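Local coordinates for protein dihydropteroate synthase (Anaplasma phagocytophilum, PDB 6UCZ) that probably catalyses the folate-synthesis step that joins 6-hydroxymethyl-7,8-dihydropterin pyrophosphate to p-aminobenzoate, giving dihydropteroate, at residues 94-97 against 98-102; 122-126 against 127-131. One frame throughout, in Å; residues are numbered along the deposited sequence.

Contact 1 of 2, residues 94-97 against 98-102; sequences KEVL and PEIIR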
loop_
_atom_site.group_PDB
_atom_site.type_symbol
_atom_site.label_atom_id
_atom_site.label_comp_id
_atom_site.label_asym_id
_atom_site.label_seq_id
_atom_site.Cartn_x
_atom_site.Cartn_y
_atom_site.Cartn_z
ATOM N N LYS A 94 -14.026 -1.305 13.285
ATOM C CA LYS A 94 -14.322 -2.411 14.192
ATOM C C LYS A 94 -15.616 -3.128 13.816
ATOM O O LYS A 94 -15.808 -4.282 14.212
ATOM C CB LYS A 94 -14.383 -1.935 15.653
ATOM C CG LYS A 94 -15.594 -1.086 16.018
ATOM C CD LYS A 94 -15.633 -0.795 17.515
ATOM C CE LYS A 94 -16.751 0.170 17.866
ATOM N NZ LYS A 94 -16.875 0.363 19.335
ATOM N N GLU A 95 -16.507 -2.473 13.069
ATOM C CA GLU A 95 -17.752 -3.114 12.666
ATOM C C GLU A 95 -17.560 -4.038 11.467
ATOM O O GLU A 95 -18.325 -4.992 11.292
ATOM C CB GLU A 95 -18.794 -2.049 12.314
ATOM C CG GLU A 95 -19.140 -1.085 13.435
ATOM C CD GLU A 95 -19.868 -1.747 14.585
ATOM O OE1 GLU A 95 -20.531 -2.788 14.364
ATOM O OE2 GLU A 95 -19.781 -1.219 15.713
ATOM N N VAL A 96 -16.550 -3.783 10.638
ATOM C CA VAL A 96 -16.371 -4.532 9.407
ATOM C C VAL A 96 -15.189 -5.490 9.472
ATOM O O VAL A 96 -15.226 -6.543 8.823
ATOM C CB VAL A 96 -16.216 -3.567 8.213
ATOM C CG1 VAL A 96 -17.336 -2.565 8.207
ATOM C CG2 VAL A 96 -14.876 -2.846 8.276
ATOM N N LEU A 97 -14.161 -5.165 10.248
ATOM C CA LEU A 97 -12.915 -5.923 10.196
ATOM C C LEU A 97 -13.058 -7.372 10.663
ATOM O O LEU A 97 -12.425 -8.248 10.048
ATOM C CB LEU A 97 -11.855 -5.149 10.991
ATOM C CG LEU A 97 -10.370 -5.276 10.654
ATOM C CD1 LEU A 97 -10.141 -5.071 9.156
ATOM C CD2 LEU A 97 -9.578 -4.228 11.449
ATOM N N PRO A 98 -13.827 -7.705 11.712
ATOM C CA PRO A 98 -13.974 -9.130 12.057
ATOM C C PRO A 98 -14.567 -9.976 10.938
ATOM O O PRO A 98 -14.075 -11.083 10.685
ATOM C CB PRO A 98 -14.887 -9.099 13.292
ATOM C CG PRO A 98 -14.681 -7.772 13.896
ATOM C CD PRO A 98 -14.492 -6.847 12.708
ATOM N N GLU A 99 -15.619 -9.498 10.266
ATOM C CA GLU A 99 -16.219 -10.291 9.195
ATOM C C GLU A 99 -15.299 -10.374 7.986
ATOM O O GLU A 99 -15.176 -11.437 7.370
ATOM C CB GLU A 99 -17.579 -9.715 8.790
ATOM C CG GLU A 99 -18.774 -10.401 9.447
ATOM C CD GLU A 99 -18.855 -11.885 9.126
ATOM O OE1 GLU A 99 -19.367 -12.248 8.045
ATOM O OE2 GLU A 99 -18.396 -12.689 9.957
ATOM N N ILE A 100 -14.632 -9.269 7.641
ATOM C CA ILE A 100 -13.691 -9.277 6.526
ATOM C C ILE A 100 -12.565 -10.264 6.792
ATOM O O ILE A 100 -12.171 -11.033 5.907
ATOM C CB ILE A 100 -13.155 -7.854 6.273
ATOM C CG1 ILE A 100 -14.262 -6.951 5.723
ATOM C CG2 ILE A 100 -11.920 -7.870 5.349
ATOM C CD1 ILE A 100 -13.912 -5.464 5.742
ATOM N N ILE A 101 -12.048 -10.277 8.025
ATOM C CA ILE A 101 -10.985 -11.215 8.371
ATOM C C ILE A 101 -11.486 -12.652 8.272
ATOM O O ILE A 101 -10.787 -13.530 7.755
ATOM C CB ILE A 101 -10.431 -10.891 9.772
ATOM C CG1 ILE A 101 -9.646 -9.580 9.739
ATOM C CG2 ILE A 101 -9.575 -12.038 10.314
ATOM C CD1 ILE A 101 -9.405 -9.001 11.126
ATOM N N ARG A 102 -12.703 -12.913 8.759
ATOM C CA ARG A 102 -13.249 -14.268 8.702
ATOM C C ARG A 102 -13.459 -14.715 7.259
ATOM O O ARG A 102 -13.115 -15.844 6.882
ATOM C CB ARG A 102 -14.566 -14.354 9.479
ATOM C CG ARG A 102 -15.087 -15.786 9.640
ATOM C CD ARG A 102 -16.491 -15.800 10.227
ATOM N NE ARG A 102 -17.459 -15.248 9.283
ATOM C CZ ARG A 102 -18.085 -15.952 8.345
ATOM N NH1 ARG A 102 -17.869 -17.261 8.229
ATOM N NH2 ARG A 102 -18.937 -15.343 7.532
#
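Val96 O and Leu97 O accept the backbone N-H groups of Ile100 and Ile101, two successive i to i+4 bonds that open helix 97-106. The first, Ile100 N to Val96 O at 3.0 Å, is nearly straight, with 168° at the hydrogen; the second, Ile101 N to Leu97 O, spans 2.9 Å. Pro98 suits this first turn, where its ring nitrogen has no hydrogen to give. Its CD packs on Leu97 CB at 3.6 Å and on the carbonyl oxygen of Lys94.

The side chains follow the same four-residue spacing. Val96 and Ile100 run alongside each other, Val96 CG2 meeting Ile100 CD1 at 3.8 Å. Leu97 and Ile101 cross obliquely, and the branch point CG of Leu97 touches Ile101 CD1 at 3.9 Å. With CG1 of Ile101 set beside its own backbone N (chi1 -70°), the CG1-CD1 arm runs back over Leu97 O.

On the outer side Arg102 and Glu99, one helical turn apart, form a bidentate salt bridge through NE and NH2: Arg102 NE reaches Glu99 OE2 at 2.8 Å, while Arg102 NH2 meets the syn lone pair of Glu99 OE1 almost exactly in the guanidinium plane. Two bonds to two oxygens restrain the rotation of both groups.

The first turn of helix 97-106 packs in the outer layer of the barrel. Val96, Glu99 and Ile100 lie against helix 52-64, Leu97, Pro98 and Ile101 against helix 118-127, and Leu97 and Ile100 also reach Val72 of strand 69-73.

Contact 2 of 2, residues 122-126 against 127-131; sequences ELALK and LGVDY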
loop_
_atom_site.group_PDB
_atom_site.type_symbol
_atom_site.label_atom_id
_atom_site.label_comp_id
_atom_site.label_asym_id
_atom_site.label_seq_id
_atom_site.Cartn_x
_atom_site.Cartn_y
_atom_site.Cartn_z
ATOM N N GLU A 122 -2.541 -2.141 16.255
ATOM C CA GLU A 122 -2.590 -3.083 17.366
ATOM C C GLU A 122 -3.972 -3.713 17.503
ATOM O O GLU A 122 -4.092 -4.923 17.732
ATOM C CB GLU A 122 -2.196 -2.367 18.663
ATOM C CG GLU A 122 -2.320 -3.202 19.909
ATOM C CD GLU A 122 -1.957 -2.421 21.147
ATOM O OE1 GLU A 122 -2.306 -1.225 21.214
ATOM O OE2 GLU A 122 -1.315 -2.998 22.043
ATOM N N LEU A 123 -5.030 -2.906 17.394
ATOM C CA LEU A 123 -6.374 -3.459 17.514
ATOM C C LEU A 123 -6.687 -4.379 16.344
ATOM O O LEU A 123 -7.257 -5.464 16.527
ATOM C CB LEU A 123 -7.395 -2.329 17.612
ATOM C CG LEU A 123 -7.383 -1.592 18.959
ATOM C CD1 LEU A 123 -8.364 -0.434 18.957
ATOM C CD2 LEU A 123 -7.676 -2.547 20.114
ATOM N N ALA A 124 -6.291 -3.974 15.137
ATOM C CA ALA A 124 -6.518 -4.811 13.969
ATOM C C ALA A 124 -5.737 -6.111 14.083
ATOM O O ALA A 124 -6.252 -7.185 13.749
ATOM C CB ALA A 124 -6.129 -4.046 12.697
ATOM N N LEU A 125 -4.503 -6.035 14.591
ATOM C CA LEU A 125 -3.695 -7.238 14.764
ATOM C C LEU A 125 -4.340 -8.195 15.758
ATOM O O LEU A 125 -4.316 -9.417 15.557
ATOM C CB LEU A 125 -2.280 -6.861 15.203
ATOM C CG LEU A 125 -1.426 -6.296 14.061
ATOM C CD1 LEU A 125 -0.175 -5.590 14.573
ATOM C CD2 LEU A 125 -1.052 -7.412 13.108
ATOM N N LYS A 126 -4.932 -7.661 16.833
ATOM C CA LYS A 126 -5.651 -8.530 17.758
ATOM C C LYS A 126 -6.828 -9.214 17.075
ATOM O O LYS A 126 -7.155 -10.357 17.408
ATOM C CB LYS A 126 -6.127 -7.748 18.983
ATOM C CG LYS A 126 -5.037 -7.486 20.003
ATOM C CD LYS A 126 -5.426 -6.396 20.987
ATOM C CE LYS A 126 -4.264 -6.072 21.905
ATOM N NZ LYS A 126 -4.521 -4.858 22.733
ATOM N N LEU A 127 -7.449 -8.559 16.088
ATOM C CA LEU A 127 -8.540 -9.216 15.377
ATOM C C LEU A 127 -8.038 -10.276 14.407
ATOM O O LEU A 127 -8.816 -11.149 14.002
ATOM C CB LEU A 127 -9.389 -8.187 14.628
ATOM C CG LEU A 127 -10.240 -7.263 15.489
ATOM C CD1 LEU A 127 -11.055 -6.329 14.607
ATOM C CD2 LEU A 127 -11.139 -8.099 16.415
ATOM N N GLY A 128 -6.760 -10.236 14.042
ATOM C CA GLY A 128 -6.199 -11.279 13.214
ATOM C C GLY A 128 -5.674 -10.869 11.853
ATOM O O GLY A 128 -5.476 -11.746 11.005
ATOM N N VAL A 129 -5.457 -9.566 11.606
ATOM C CA VAL A 129 -4.929 -9.172 10.297
ATOM C C VAL A 129 -3.494 -9.669 10.146
ATOM O O VAL A 129 -2.803 -10.002 11.116
ATOM C CB VAL A 129 -5.017 -7.656 10.019
ATOM C CG1 VAL A 129 -6.446 -7.163 10.130
ATOM C CG2 VAL A 129 -4.069 -6.845 10.911
ATOM N N ASP A 130 -3.064 -9.758 8.891
ATOM C CA ASP A 130 -1.780 -10.333 8.514
ATOM C C ASP A 130 -0.708 -9.297 8.226
ATOM O O ASP A 130 0.479 -9.610 8.348
ATOM C CB ASP A 130 -1.961 -11.219 7.275
ATOM C CG ASP A 130 -2.990 -12.309 7.501
ATOM O OD1 ASP A 130 -2.621 -13.324 8.114
ATOM O OD2 ASP A 130 -4.162 -12.133 7.108
ATOM N N TYR A 131 -1.092 -8.088 7.831
ATOM C CA TYR A 131 -0.142 -7.038 7.492
ATOM C C TYR A 131 -0.535 -5.748 8.183
ATOM O O TYR A 131 -1.725 -5.436 8.287
ATOM C CB TYR A 131 -0.093 -6.723 5.971
ATOM C CG TYR A 131 0.238 -7.854 5.029
ATOM C CD1 TYR A 131 -0.714 -8.802 4.678
ATOM C CD2 TYR A 131 1.486 -7.924 4.432
ATOM C CE1 TYR A 131 -0.406 -9.832 3.789
ATOM C CE2 TYR A 131 1.804 -8.929 3.554
ATOM C CZ TYR A 131 0.859 -9.880 3.226
ATOM O OH TYR A 131 1.205 -10.873 2.347
HETATM O O HOH W 1 -2.542 -11.039 13.665
#
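Leu125 has CG beside its backbone N and anti to its carbonyl carbon; chi1 -75° with chi2 165° turns CD2 out across the helix flank, where Val129 meets it as the chain doubles back. Val129 holds CG2 between its own N and carbonyl carbon, facing back to the last turn. The two side chains cross at about a right angle, Leu125 CD2 lying 3.8 Å from Val129 CG2. The same methyl of Val129 rests 3.9 Å from Ala124 CB, with CG1 close by, so the valine packs against one side of the last turn.

The backbone between them forms a Schellman motif. Gly128 leaves the helix with positive phi (118°), angles at which a CB would press on the preceding carbonyl oxygen. Leu127 N keeps the helical bond to Leu123 O at 3.1 Å. The 6→1 bond of the motif, Val129 N to Ala124 O, is weak at 3.3 Å but nearly straight; the 5→2 bond, Gly128 N to Leu125 O at 3.0 Å, approaches well out of the carbonyl plane. Leu127 N and Gly128 N also make weak bonds to Ala124 O.

A water donates to Leu125 O and, at 2.8 Å, to Val129 O, tying the last turn to the departing chain. Lys126 stretches back along the helix toward Glu122, a long salt bridge at 3.8 Å between NZ and OE2.

Ala124 O and Leu125 O, which lack i+4 partners of good geometry at the helix end, are thus served by Val129 N and by Gly128 N plus the water. The apolar contact of Val129 with Ala124 is the usual companion of a Schellman motif, and polar and apolar contacts together fix where the chain reverses.

Contact 1 (94-102) comes first along the chain and contact 2 (122-131) follows, with strand 110-115 between them; their centres lie 10 Å apart. One marks the start of helix 97-106, the other the end of helix 118-127, and the two touch directly. Ile101 CD1 meets Leu127 CB and Val129 CG1, each at 3.6 Å, and Leu97 CD2 meets Ala124 CB at 3.7 Å. These helices precede and follow strand 110-115 in the chain and pack on the outside of the parallel sheet, consistent with the (beta/alpha)8 barrel of dihydropteroate synthases. Their meeting therefore joins adjacent helices around the parallel strands that, with their loops, frame the pterin site.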